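Local coordinates for Plm1 (Streptomyces sp. HK803, PDB 4HXY), which is a modular polyketide synthase ketoreductase domain that probably uses NADPH to reduce a beta-keto intermediate in the first module of phoslactomycin biosynthesis, at residues A[128-133]-A[162-167]; A[6-11]-A[410-415]; A[29-34]-A[46-51]. One frame throughout, in Å; residues are numbered along the deposited sequence. Where two conformers were deposited one is given.

Contact 1 of 3, residues A[128-133]-A[162-167]; sequences LVDLPE and AVRDGQ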
ATOM      1  N   LEU A 128     -12.283   9.810   1.171  1.00  6.24           N
ATOM      2  CA  LEU A 128     -11.043  10.318   0.576  1.00  5.84           C
ATOM      3  C   LEU A 128     -11.356  10.940  -0.773  1.00  6.48           C
ATOM      4  O   LEU A 128     -12.116  10.364  -1.559  1.00  5.81           O
ATOM      5  CB  LEU A 128     -10.049   9.165   0.376  1.00  6.09           C
ATOM      6  CG  LEU A 128      -9.479   8.578   1.663  1.00  5.02           C
ATOM      7  CD1 LEU A 128      -9.146   7.059   1.569  1.00  5.39           C
ATOM      8  CD2 LEU A 128      -8.240   9.390   2.049  1.00  8.55           C
ATOM      9  N   VAL A 129     -10.786  12.121  -1.032  1.00  6.24           N
ATOM     10  CA  VAL A 129     -10.860  12.750  -2.345  1.00  7.02           C
ATOM     11  C   VAL A 129      -9.493  13.225  -2.794  1.00  7.67           C
ATOM     12  O   VAL A 129      -8.870  14.038  -2.122  1.00  9.13           O
ATOM     13  CB  VAL A 129     -11.827  13.928  -2.388  1.00  7.39           C
ATOM     14  CG1 VAL A 129     -12.038  14.363  -3.859  1.00  7.94           C
ATOM     15  CG2 VAL A 129     -13.173  13.572  -1.729  1.00  7.20           C
ATOM     16  N   ASP A 130      -9.043  12.727  -3.943  1.00  7.87           N
ATOM     17  CA  ASP A 130      -7.759  13.127  -4.506  1.00  8.16           C
ATOM     18  C   ASP A 130      -7.994  14.227  -5.559  1.00  8.86           C
ATOM     19  O   ASP A 130      -8.752  14.038  -6.508  1.00  9.76           O
ATOM     20  CB  ASP A 130      -7.008  11.948  -5.102  1.00  8.10           C
ATOM     21  CG  ASP A 130      -5.589  12.320  -5.498  1.00  8.63           C
ATOM     22  OD1 ASP A 130      -4.719  12.489  -4.592  1.00  8.38           O
ATOM     23  OD2 ASP A 130      -5.354  12.441  -6.713  1.00  9.50           O
ATOM     24  N   LEU A 131      -7.363  15.374  -5.367  1.00  9.14           N
ATOM     25  CA  LEU A 131      -7.586  16.532  -6.217  1.00  9.39           C
ATOM     26  C   LEU A 131      -6.321  16.821  -7.015  1.00 10.00           C
ATOM     27  O   LEU A 131      -5.235  16.422  -6.633  1.00  9.86           O
ATOM     28  CB  LEU A 131      -7.895  17.766  -5.357  1.00  9.68           C
ATOM     29  CG  LEU A 131      -9.081  17.652  -4.401  1.00 10.61           C
ATOM     30  CD1 LEU A 131      -9.201  18.928  -3.610  1.00 12.05           C
ATOM     31  CD2 LEU A 131     -10.370  17.351  -5.136  1.00 10.03           C
ATOM     32  N   PRO A 132      -6.470  17.519  -8.139  1.00 11.02           N
ATOM     33  CA  PRO A 132      -5.274  18.018  -8.802  1.00 11.99           C
ATOM     34  C   PRO A 132      -4.510  18.957  -7.894  1.00 12.02           C
ATOM     35  O   PRO A 132      -5.083  19.533  -6.969  1.00 12.10           O
ATOM     36  CB  PRO A 132      -5.834  18.818  -9.979  1.00 11.57           C
ATOM     37  CG  PRO A 132      -7.226  18.369 -10.151  1.00 13.78           C
ATOM     38  CD  PRO A 132      -7.700  17.976  -8.794  1.00 11.46           C
ATOM     39  N   GLU A 133      -3.215  19.092  -8.165  0.50 12.62           N
ATOM     40  CA  GLU A 133      -2.353  20.007  -7.430  0.50 13.30           C
ATOM     41  C   GLU A 133      -2.882  21.442  -7.508  0.50 13.12           C
ATOM     42  O   GLU A 133      -3.066  22.104  -6.482  0.50 13.47           O
ATOM     43  CB  GLU A 133      -0.930  19.939  -7.987  0.50 13.80           C
ATOM     44  CG  GLU A 133      -0.117  18.726  -7.565  0.50 15.53           C
ATOM     45  CD  GLU A 133       0.759  18.999  -6.348  0.50 18.39           C
ATOM     46  OE1 GLU A 133       1.974  19.249  -6.533  0.50 20.58           O
ATOM     47  OE2 GLU A 133       0.237  18.980  -5.211  0.50 19.84           O
ATOM     48  N   ALA A 162     -11.752  10.640  -6.868  1.00  7.40           N
ATOM     49  CA  ALA A 162     -10.723  11.461  -7.455  1.00  7.10           C
ATOM     50  C   ALA A 162     -11.361  12.453  -8.408  1.00  8.41           C
ATOM     51  O   ALA A 162     -12.317  12.131  -9.117  1.00  8.58           O
ATOM     52  CB  ALA A 162      -9.684  10.591  -8.184  1.00  6.88           C
ATOM     53  N   VAL A 163     -10.824  13.664  -8.414  1.00  8.82           N
ATOM     54  CA  VAL A 163     -11.227  14.698  -9.377  1.00 11.13           C
ATOM     55  C   VAL A 163     -10.157  14.829 -10.454  1.00 11.79           C
ATOM     56  O   VAL A 163      -8.970  14.982 -10.163  1.00 11.72           O
ATOM     57  CB  VAL A 163     -11.495  16.067  -8.697  1.00 10.81           C
ATOM     58  CG1 VAL A 163     -11.918  17.081  -9.759  1.00 12.42           C
ATOM     59  CG2 VAL A 163     -12.572  15.932  -7.637  1.00 11.94           C
ATOM     60  N   ARG A 164     -10.580  14.689 -11.712  1.00 13.07           N
ATOM     61  CA  ARG A 164      -9.684  14.822 -12.865  1.00 14.41           C
ATOM     62  C   ARG A 164     -10.432  15.592 -13.938  1.00 15.67           C
ATOM     63  O   ARG A 164     -11.544  15.212 -14.310  1.00 14.80           O
ATOM     64  CB  ARG A 164      -9.256  13.459 -13.413  1.00 14.21           C
ATOM     65  CG  ARG A 164      -8.437  12.582 -12.425  1.00 13.43           C
ATOM     66  CD  ARG A 164      -7.054  13.150 -12.157  1.00 13.86           C
ATOM     67  NE  ARG A 164      -6.222  12.267 -11.333  1.00 14.71           N
ATOM     68  CZ  ARG A 164      -6.138  12.318 -10.005  1.00 13.48           C
ATOM     69  NH1 ARG A 164      -6.845  13.196  -9.295  1.00 11.92           N
ATOM     70  NH2 ARG A 164      -5.339  11.475  -9.386  1.00 15.61           N
ATOM     71  N   ASP A 165      -9.843  16.705 -14.371  1.00 17.99           N
ATOM     72  CA  ASP A 165     -10.459  17.612 -15.363  1.00 20.09           C
ATOM     73  C   ASP A 165     -11.906  17.959 -14.995  1.00 19.72           C
ATOM     74  O   ASP A 165     -12.814  17.952 -15.836  1.00 20.16           O
ATOM     75  CB  ASP A 165     -10.368  17.025 -16.780  1.00 20.98           C
ATOM     76  CG  ASP A 165     -10.459  18.108 -17.882  1.00 24.70           C
ATOM     77  OD1 ASP A 165     -10.372  19.325 -17.571  1.00 28.22           O
ATOM     78  OD2 ASP A 165     -10.604  17.728 -19.067  1.00 30.04           O
ATOM     79  N   GLY A 166     -12.135  18.232 -13.717  1.00 19.41           N
ATOM     80  CA  GLY A 166     -13.464  18.591 -13.240  1.00 19.18           C
ATOM     81  C   GLY A 166     -14.498  17.475 -13.142  1.00 19.15           C
ATOM     82  O   GLY A 166     -15.644  17.735 -12.808  1.00 20.13           O
ATOM     83  N   GLN A 167     -14.100  16.239 -13.422  1.00 18.15           N
ATOM     84  CA  GLN A 167     -15.003  15.096 -13.336  1.00 17.59           C
ATOM     85  C   GLN A 167     -14.654  14.265 -12.114  1.00 15.73           C
ATOM     86  O   GLN A 167     -13.489  14.194 -11.740  1.00 14.84           O
ATOM     87  CB  GLN A 167     -14.864  14.215 -14.573  1.00 18.04           C
ATOM     88  CG  GLN A 167     -15.216  14.916 -15.870  1.00 22.39           C
ATOM     89  CD  GLN A 167     -16.706  14.991 -16.052  1.00 27.23           C
ATOM     90  OE1 GLN A 167     -17.341  13.998 -16.420  1.00 32.24           O
ATOM     91  NE2 GLN A 167     -17.283  16.153 -15.765  1.00 29.65           N
TER
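Two neighbouring parallel strands of a Rossmann-like sheet, 125-131 and 160-164, meet here near their C-terminal ends. D130 and A162 form a parallel bridge. V163 N gives the main-chain bond to D130 O, 2.8 Å long. The bond is nearly straight (172°) and lies almost along the C=O axis.

The main polar link is the salt bridge between D130 and R164. The R164 chain bends at chi2 (-69°), and its end comes back toward D130. The guanidinium grips one oxygen, D130 OD2, end-on with two nitrogens. R164 NH2 is 2.8 Å from D130 OD2 and R164 NH1 is 3.1 Å from it. Both bonds use the anti lone pair and lie close to the guanidinium plane, but the carboxylate plane is turned 63° from it. R164 NH1 also reaches V163 O at 2.9 Å, from above the carbonyl plane, which helps fix the rotation of the group. R164 NE binds D100, while D130 OD1 is held by T89 OG1 and A92 N. This buried carboxylate is therefore bonded through both oxygens, and the arginine probably keeps it ionised.

The apolar part centres on V163, which also touches A142 of helix 137-148. L131 lies alongside it and points the same way, with L131 CD2 3.6 Å from V163 CG2. V129 crosses obliquely, placing V129 CG1 4.1 Å from the same V163 CG2. P132 CD adds an apolar contact to V163 CB, at 4.2 Å.

Beyond R164 the chain reverses in a type I' turn through D165 and G166, closed by R164 and Q167 main-chain bonds in both directions. Parallel pairing followed by a tight two-residue hairpin marks the point where the parallel sheet of the Rossmann-like N-terminal half turns into the antiparallel strand 167-175.

Contact 2 of 3, residues A[6-11]-A[410-415]; sequences GWFSET and ADVTWS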
ATOM      1  N   GLY A   6      -6.777 -15.827  -7.438  1.00 10.74           N
ATOM      2  CA  GLY A   6      -7.468 -14.621  -7.879  1.00  9.08           C
ATOM      3  C   GLY A   6      -6.491 -13.510  -8.222  1.00  8.21           C
ATOM      4  O   GLY A   6      -5.538 -13.255  -7.461  1.00  7.29           O
ATOM      5  N   TRP A   7      -6.734 -12.864  -9.365  1.00  7.86           N
ATOM      6  CA  TRP A   7      -5.970 -11.703  -9.829  1.00  7.21           C
ATOM      7  C   TRP A   7      -6.920 -10.533  -9.922  1.00  7.46           C
ATOM      8  O   TRP A   7      -7.996 -10.629 -10.531  1.00  7.51           O
ATOM      9  CB  TRP A   7      -5.327 -11.947 -11.182  1.00  7.95           C
ATOM     10  CG  TRP A   7      -4.151 -12.830 -11.112  1.00  5.64           C
ATOM     11  CD1 TRP A   7      -4.148 -14.181 -10.912  1.00  7.09           C
ATOM     12  CD2 TRP A   7      -2.782 -12.446 -11.262  1.00  6.98           C
ATOM     13  NE1 TRP A   7      -2.847 -14.661 -10.925  1.00  7.93           N
ATOM     14  CE2 TRP A   7      -1.998 -13.613 -11.131  1.00  7.73           C
ATOM     15  CE3 TRP A   7      -2.145 -11.239 -11.497  1.00  6.49           C
ATOM     16  CZ2 TRP A   7      -0.608 -13.590 -11.243  1.00  7.31           C
ATOM     17  CZ3 TRP A   7      -0.762 -11.212 -11.575  1.00  9.00           C
ATOM     18  CH2 TRP A   7      -0.015 -12.382 -11.451  1.00  8.25           C
ATOM     19  N   PHE A   8      -6.540  -9.431  -9.281  1.00  6.89           N
ATOM     20  CA  PHE A   8      -7.374  -8.249  -9.254  1.00  6.79           C
ATOM     21  C   PHE A   8      -6.539  -7.000  -9.474  1.00  7.41           C
ATOM     22  O   PHE A   8      -5.305  -7.036  -9.411  1.00  6.27           O
ATOM     23  CB  PHE A   8      -8.139  -8.140  -7.912  1.00  6.34           C
ATOM     24  CG  PHE A   8      -8.707  -9.441  -7.434  1.00  6.84           C
ATOM     25  CD1 PHE A   8      -7.974 -10.273  -6.612  1.00  6.01           C
ATOM     26  CD2 PHE A   8      -9.972  -9.828  -7.822  1.00  7.63           C
ATOM     27  CE1 PHE A   8      -8.504 -11.477  -6.161  1.00  8.16           C
ATOM     28  CE2 PHE A   8     -10.517 -11.031  -7.392  1.00  7.00           C
ATOM     29  CZ  PHE A   8      -9.777 -11.862  -6.555  1.00  6.87           C
ATOM     30  N   SER A   9      -7.237  -5.905  -9.773  1.00  8.14           N
ATOM     31  CA  SER A   9      -6.616  -4.603  -9.954  1.00  8.82           C
ATOM     32  C   SER A   9      -7.562  -3.497  -9.502  1.00  8.63           C
ATOM     33  O   SER A   9      -8.761  -3.624  -9.634  1.00  7.31           O
ATOM     34  CB  SER A   9      -6.286  -4.378 -11.423  1.00  9.90           C
ATOM     35  OG  SER A   9      -5.507  -3.204 -11.584  1.00 14.63           O
ATOM     36  N   GLU A  10      -6.989  -2.405  -9.028  1.00  9.06           N
ATOM     37  CA  GLU A  10      -7.695  -1.147  -8.903  1.00  9.20           C
ATOM     38  C   GLU A  10      -8.138  -0.653 -10.279  1.00  9.69           C
ATOM     39  O   GLU A  10      -7.409  -0.786 -11.277  1.00  9.90           O
ATOM     40  CB  GLU A  10      -6.767  -0.104  -8.268  1.00 10.27           C
ATOM     41  CG  GLU A  10      -7.409   1.233  -8.038  1.00 11.43           C
ATOM     42  CD  GLU A  10      -6.399   2.327  -7.722  1.00 12.73           C
ATOM     43  OE1 GLU A  10      -6.303   2.711  -6.547  1.00 13.20           O
ATOM     44  OE2 GLU A  10      -5.707   2.803  -8.652  1.00 13.16           O
ATOM     45  N   THR A  11      -9.340  -0.089 -10.352  1.00  8.45           N
ATOM     46  CA  THR A  11      -9.773   0.648 -11.527  1.00  8.85           C
ATOM     47  C   THR A  11     -10.678   1.796 -11.056  1.00  8.97           C
ATOM     48  O   THR A  11     -10.951   1.924  -9.863  1.00  9.09           O
ATOM     49  CB  THR A  11     -10.478  -0.274 -12.559  1.00  8.87           C
ATOM     50  OG1 THR A  11     -10.656   0.436 -13.789  1.00 11.29           O
ATOM     51  CG2 THR A  11     -11.837  -0.738 -12.030  1.00  9.13           C
ATOM     52  N   ALA A 410      -4.705 -12.974  -4.583  1.00  6.53           N
ATOM     53  CA  ALA A 410      -5.280 -13.499  -3.339  1.00  7.13           C
ATOM     54  C   ALA A 410      -6.316 -14.566  -3.662  1.00  8.31           C
ATOM     55  O   ALA A 410      -6.899 -14.541  -4.742  1.00  8.81           O
ATOM     56  CB  ALA A 410      -5.924 -12.355  -2.519  1.00  6.49           C
ATOM     57  N   ASP A 411      -6.538 -15.487  -2.732  1.00  8.76           N
ATOM     58  CA  ASP A 411      -7.611 -16.482  -2.856  1.00 10.42           C
ATOM     59  C   ASP A 411      -8.810 -15.996  -2.028  1.00 10.07           C
ATOM     60  O   ASP A 411      -8.833 -16.190  -0.802  1.00 10.72           O
ATOM     61  CB  ASP A 411      -7.091 -17.820  -2.323  1.00 10.60           C
ATOM     62  CG  ASP A 411      -8.064 -18.967  -2.523  1.00 14.07           C
ATOM     63  OD1 ASP A 411      -9.222 -18.705  -2.904  1.00 17.16           O
ATOM     64  OD2 ASP A 411      -7.656 -20.135  -2.282  1.00 16.46           O
ATOM     65  N   VAL A 412      -9.764 -15.350  -2.697  1.00 10.00           N
ATOM     66  CA  VAL A 412     -10.908 -14.727  -2.035  1.00  9.82           C
ATOM     67  C   VAL A 412     -12.167 -15.514  -2.363  1.00  9.16           C
ATOM     68  O   VAL A 412     -12.414 -15.828  -3.526  1.00  9.47           O
ATOM     69  CB  VAL A 412     -11.124 -13.275  -2.496  1.00  9.67           C
ATOM     70  CG1 VAL A 412     -12.313 -12.633  -1.735  1.00 10.42           C
ATOM     71  CG2 VAL A 412      -9.851 -12.442  -2.278  1.00  9.78           C
ATOM     72  N   THR A 413     -12.936 -15.840  -1.326  1.00  8.98           N
ATOM     73  CA  THR A 413     -14.268 -16.408  -1.499  1.00  9.44           C
ATOM     74  C   THR A 413     -15.253 -15.277  -1.168  1.00  9.06           C
ATOM     75  O   THR A 413     -15.498 -14.968   0.003  1.00  8.83           O
ATOM     76  CB  THR A 413     -14.465 -17.644  -0.578  1.00  9.82           C
ATOM     77  OG1 THR A 413     -13.490 -18.653  -0.913  1.00 10.74           O
ATOM     78  CG2 THR A 413     -15.868 -18.223  -0.719  1.00 12.11           C
ATOM     79  N   TRP A 414     -15.778 -14.652  -2.213  1.00  9.44           N
ATOM     80  CA  TRP A 414     -16.523 -13.411  -2.107  1.00  8.99           C
ATOM     81  C   TRP A 414     -17.796 -13.551  -1.269  1.00  9.84           C
ATOM     82  O   TRP A 414     -18.161 -12.613  -0.575  1.00  8.58           O
ATOM     83  CB  TRP A 414     -16.824 -12.828  -3.497  1.00  9.16           C
ATOM     84  CG  TRP A 414     -15.563 -12.398  -4.149  1.00  9.09           C
ATOM     85  CD1 TRP A 414     -14.885 -13.053  -5.136  1.00  8.84           C
ATOM     86  CD2 TRP A 414     -14.787 -11.269  -3.803  1.00  8.42           C
ATOM     87  NE1 TRP A 414     -13.723 -12.378  -5.439  1.00  8.67           N
ATOM     88  CE2 TRP A 414     -13.641 -11.275  -4.626  1.00  8.79           C
ATOM     89  CE3 TRP A 414     -14.941 -10.244  -2.876  1.00  8.82           C
ATOM     90  CZ2 TRP A 414     -12.682 -10.275  -4.559  1.00  7.80           C
ATOM     91  CZ3 TRP A 414     -13.982  -9.259  -2.806  1.00  9.21           C
ATOM     92  CH2 TRP A 414     -12.861  -9.289  -3.627  1.00  8.69           C
ATOM     93  N   SER A 415     -18.445 -14.722  -1.317  1.00 10.05           N
ATOM     94  CA  SER A 415     -19.667 -14.959  -0.541  1.00 10.58           C
ATOM     95  C   SER A 415     -19.425 -14.852   0.971  1.00 10.20           C
ATOM     96  O   SER A 415     -20.339 -14.479   1.699  1.00 11.16           O
ATOM     97  CB  SER A 415     -20.255 -16.348  -0.869  1.00 10.49           C
ATOM     98  OG  SER A 415     -19.338 -17.355  -0.518  1.00 14.15           O
TER
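G6 O is the best-held polar atom here, and one bond across the segments grips it. A410 N donates to it at 3.0 Å, with an N-H...O angle of 159°. The donor lies in the carbonyl plane, on a lone pair. The return bond, G6 N to A410 O, is also 3.0 Å but weak, with the N-H well off line (128°). Together the two bonds make G6 and A410 an antiparallel hydrogen-bonded pair. From this pair the segment 6-11 runs back along strand 408-412, where F8 pairs with V408, while 410-415 runs the other way.

Between the segments F8 carries the side-chain part. Its CG is anti to the carbonyl carbon, and the ring extends toward the segment 410-415. F8 CE1 presents the ring edge to A410 O at 3.7 Å and touches V412 CG2 at 4.2 Å. The side chains of F8 and W414 meet tip to tip. The edge of the indole points at the face of F8 in an offset edge-to-face pair, with ring planes 84° apart. The closest atoms are F8 CE2 and W414 CZ2, at 3.6 Å. Within its own segment, V412 CG1 sits 3.4 Å above the indole plane of W414, over its centre.

W414 begins helix 414-421, after T413 at the N-cap position. F433 stacks on its ring, and F417 and F430 meet it at steeper angles, so F8 joins an aromatic cluster. The contact joins the chain's first strand to the NADPH-binding ketoreductase half, with the A410 side chain about 9 Å from the bound NADPH.

The chemistry implies one short main-chain pairing beside an apolar, aromatic interface. The partly positive C-H edge of F8 probably suits A410 O, and the indole edge probably suits the F8 face.

Contact 3 of 3, residues A[29-34]-A[46-51]; sequences LLLGEV and LTAASW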
ATOM      1  N   LEU A  29     -14.866  22.218  10.295  1.00 11.28           N
ATOM      2  CA  LEU A  29     -13.580  22.213  10.965  1.00 10.77           C
ATOM      3  C   LEU A  29     -12.518  21.806   9.934  1.00 10.93           C
ATOM      4  O   LEU A  29     -12.656  20.801   9.278  1.00 10.51           O
ATOM      5  CB  LEU A  29     -13.591  21.211  12.112  1.00 10.22           C
ATOM      6  CG  LEU A  29     -12.246  20.891  12.756  1.00 10.04           C
ATOM      7  CD1 LEU A  29     -11.714  22.102  13.490  1.00 10.56           C
ATOM      8  CD2 LEU A  29     -12.408  19.730  13.682  1.00 10.15           C
ATOM      9  N   LEU A  30     -11.480  22.615   9.796  1.00 30.00           N
ATOM     10  CA  LEU A  30     -10.452  22.347   8.813  1.00 30.00           C
ATOM     11  C   LEU A  30      -9.190  21.966   9.557  1.00 30.00           C
ATOM     12  O   LEU A  30      -8.743  22.702  10.410  1.00 30.00           O
ATOM     13  CB  LEU A  30     -10.223  23.587   7.944  1.00 20.00           C
ATOM     14  CG  LEU A  30     -11.115  23.782   6.724  1.00 20.00           C
ATOM     15  CD1 LEU A  30     -12.494  23.209   6.861  1.00 20.00           C
ATOM     16  CD2 LEU A  30     -11.126  25.202   6.248  1.00 20.00           C
ATOM     17  N   LEU A  31      -8.637  20.806   9.211  1.00  9.65           N
ATOM     18  CA  LEU A  31      -7.453  20.277   9.869  1.00  8.94           C
ATOM     19  C   LEU A  31      -6.339  19.959   8.880  1.00  9.80           C
ATOM     20  O   LEU A  31      -6.579  19.817   7.710  1.00  8.34           O
ATOM     21  CB  LEU A  31      -7.780  19.008  10.658  1.00  9.20           C
ATOM     22  CG  LEU A  31      -8.865  19.177  11.710  1.00  8.15           C
ATOM     23  CD1 LEU A  31      -9.228  17.851  12.299  1.00  7.89           C
ATOM     24  CD2 LEU A  31      -8.376  20.119  12.776  1.00  8.65           C
ATOM     25  N   GLY A  32      -5.119  19.892   9.399  1.00 11.60           N
ATOM     26  CA  GLY A  32      -3.960  19.607   8.563  1.00 12.21           C
ATOM     27  C   GLY A  32      -3.642  20.839   7.751  1.00 13.24           C
ATOM     28  O   GLY A  32      -3.612  21.955   8.287  1.00 15.17           O
ATOM     29  N   GLU A  33      -3.431  20.661   6.457  1.00 13.22           N
ATOM     30  CA  GLU A  33      -3.139  21.775   5.581  1.00 14.37           C
ATOM     31  C   GLU A  33      -4.208  21.860   4.511  1.00 13.02           C
ATOM     32  O   GLU A  33      -4.161  21.165   3.502  1.00 12.73           O
ATOM     33  CB  GLU A  33      -1.780  21.608   4.926  1.00 15.31           C
ATOM     34  CG  GLU A  33      -1.318  22.836   4.161  1.00 20.84           C
ATOM     35  CD  GLU A  33       0.172  22.817   3.857  1.00 27.11           C
ATOM     36  OE1 GLU A  33       0.888  21.892   4.335  1.00 31.49           O
ATOM     37  OE2 GLU A  33       0.624  23.731   3.128  1.00 32.14           O
ATOM     38  N   VAL A  34      -5.168  22.740   4.730  1.00 12.47           N
ATOM     39  CA  VAL A  34      -6.205  22.975   3.739  1.00 11.97           C
ATOM     40  C   VAL A  34      -5.826  24.246   2.994  1.00 12.01           C
ATOM     41  O   VAL A  34      -5.695  25.309   3.607  1.00 12.60           O
ATOM     42  CB  VAL A  34      -7.597  23.105   4.399  1.00 11.76           C
ATOM     43  CG1 VAL A  34      -8.656  23.350   3.365  1.00 11.56           C
ATOM     44  CG2 VAL A  34      -7.905  21.827   5.188  1.00 12.33           C
ATOM     45  N   LEU A  46     -13.726  26.615  11.172  1.00 16.82           N
ATOM     46  CA  LEU A  46     -12.955  26.432  12.397  1.00 16.12           C
ATOM     47  C   LEU A  46     -11.584  25.825  12.102  1.00 16.49           C
ATOM     48  O   LEU A  46     -11.384  25.222  11.061  1.00 15.81           O
ATOM     49  CB  LEU A  46     -13.690  25.498  13.352  1.00 15.44           C
ATOM     50  CG  LEU A  46     -15.141  25.805  13.712  1.00 17.07           C
ATOM     51  CD1 LEU A  46     -15.740  24.718  14.593  1.00 17.54           C
ATOM     52  CD2 LEU A  46     -15.228  27.180  14.406  1.00 18.67           C
ATOM     53  N   THR A  47     -10.655  26.006  13.029  1.00 16.95           N
ATOM     54  CA  THR A  47      -9.357  25.313  13.017  1.00 17.56           C
ATOM     55  C   THR A  47      -9.206  24.554  14.326  1.00 17.72           C
ATOM     56  O   THR A  47     -10.037  24.690  15.236  1.00 17.34           O
ATOM     57  CB  THR A  47      -8.165  26.301  12.898  1.00 17.84           C
ATOM     58  OG1 THR A  47      -8.096  27.104  14.088  1.00 19.64           O
ATOM     59  CG2 THR A  47      -8.297  27.193  11.689  1.00 18.98           C
ATOM     60  N   ALA A  48      -8.141  23.766  14.445  1.00 17.76           N
ATOM     61  CA  ALA A  48      -7.873  23.049  15.675  1.00 19.21           C
ATOM     62  C   ALA A  48      -7.731  24.041  16.848  1.00 20.16           C
ATOM     63  O   ALA A  48      -8.133  23.750  17.970  1.00 20.47           O
ATOM     64  CB  ALA A  48      -6.612  22.201  15.545  1.00 18.85           C
ATOM     65  N   ALA A  49      -7.187  25.210  16.564  1.00 21.45           N
ATOM     66  CA  ALA A  49      -6.971  26.226  17.610  1.00 22.98           C
ATOM     67  C   ALA A  49      -8.257  26.937  18.021  1.00 23.19           C
ATOM     68  O   ALA A  49      -8.465  27.191  19.207  1.00 24.41           O
ATOM     69  CB  ALA A  49      -5.926  27.231  17.161  1.00 23.30           C
ATOM     70  N   SER A  50      -9.124  27.238  17.057  1.00 23.43           N
ATOM     71  CA  SER A  50     -10.343  28.031  17.315  1.00 23.36           C
ATOM     72  C   SER A  50     -11.579  27.221  17.727  1.00 23.92           C
ATOM     73  O   SER A  50     -12.525  27.767  18.292  1.00 24.08           O
ATOM     74  CB  SER A  50     -10.684  28.877  16.091  1.00 23.73           C
ATOM     75  OG  SER A  50     -11.185  28.084  15.022  1.00 21.51           O
ATOM     76  N   TRP A  51     -11.579  25.924  17.427  1.00 23.59           N
ATOM     77  CA  TRP A  51     -12.724  25.062  17.712  1.00 23.93           C
ATOM     78  C   TRP A  51     -12.995  24.979  19.216  1.00 25.16           C
ATOM     79  O   TRP A  51     -12.113  24.618  19.992  1.00 25.37           O
ATOM     80  CB  TRP A  51     -12.454  23.664  17.142  1.00 23.12           C
ATOM     81  CG  TRP A  51     -13.502  22.630  17.377  1.00 21.17           C
ATOM     82  CD1 TRP A  51     -14.855  22.815  17.502  1.00 18.95           C
ATOM     83  CD2 TRP A  51     -13.285  21.219  17.436  1.00 17.81           C
ATOM     84  NE1 TRP A  51     -15.480  21.602  17.679  1.00 18.73           N
ATOM     85  CE2 TRP A  51     -14.540  20.607  17.626  1.00 17.53           C
ATOM     86  CE3 TRP A  51     -12.147  20.412  17.348  1.00 16.99           C
ATOM     87  CZ2 TRP A  51     -14.685  19.227  17.743  1.00 19.00           C
ATOM     88  CZ3 TRP A  51     -12.293  19.040  17.460  1.00 16.82           C
ATOM     89  CH2 TRP A  51     -13.550  18.462  17.667  1.00 17.30           C
TER
HETATM   90  O   HOH W   1      -6.556  23.125  12.183  1.00 15.70           O
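L29 and W51 both carry CG anti to the backbone N, with chi1 169° and 178°. This sets the two side chains across each other at about a right angle. One L29 methyl, CD2, then lies over a face of the indole in a CH-pi contact. L29 CD2 is 4.0 Å from the centroid of the W51 six-membered ring, displaced toward its rim. The other methyl turns to the loop: L29 CD1 is 3.5 Å from T47 O and 3.9 Å from L46 CB. The indole is tethered by W51 NE1 to T55 O, and H80 meets its ring at a steep angle.

Strand 28-32 belongs to the Rossmann-like N-terminal half and has the parallel 59-63 as its strand partner. The loop before 59-63 comes back and bridges it through L46, paired with L29. L30 N donates to L46 O at 2.9 Å. The bond is straight (165°), though the donor sits above the carbonyl plane. On the carbonyl side of the same residue, a water joins the segments. It donates to L30 O and accepts from A48 N, at 2.8 Å each.

The loop braces itself with an ST motif. T47 OG1 accepts from S50 N at 3.1 Å, and S50 OG accepts in return from T47 N at 2.9 Å. A48 CB packs against L31 CD2. The L31 side chain also touches A73 and V77 of helix 67-77.

From the N terminus, strand 6-14 opens contact 2, whose partner comes only at 410-415. Contact 3 opens next and closes a short loop between strand 28-32 and the segment 46-51, at the far end of the N-terminal half. Contact 1 follows in series and closes a longer loop through helix 137-148. Both are nested inside the loop of contact 2, which also encloses the NADPH-binding half. Contacts 1 and 3 both lie in the N-terminal Rossmann-like half. Contact 2 ties the chain's first strand to the last strand and helix of the cofactor-binding half. The centres of contacts 2 and 3 lie about 39 Å apart.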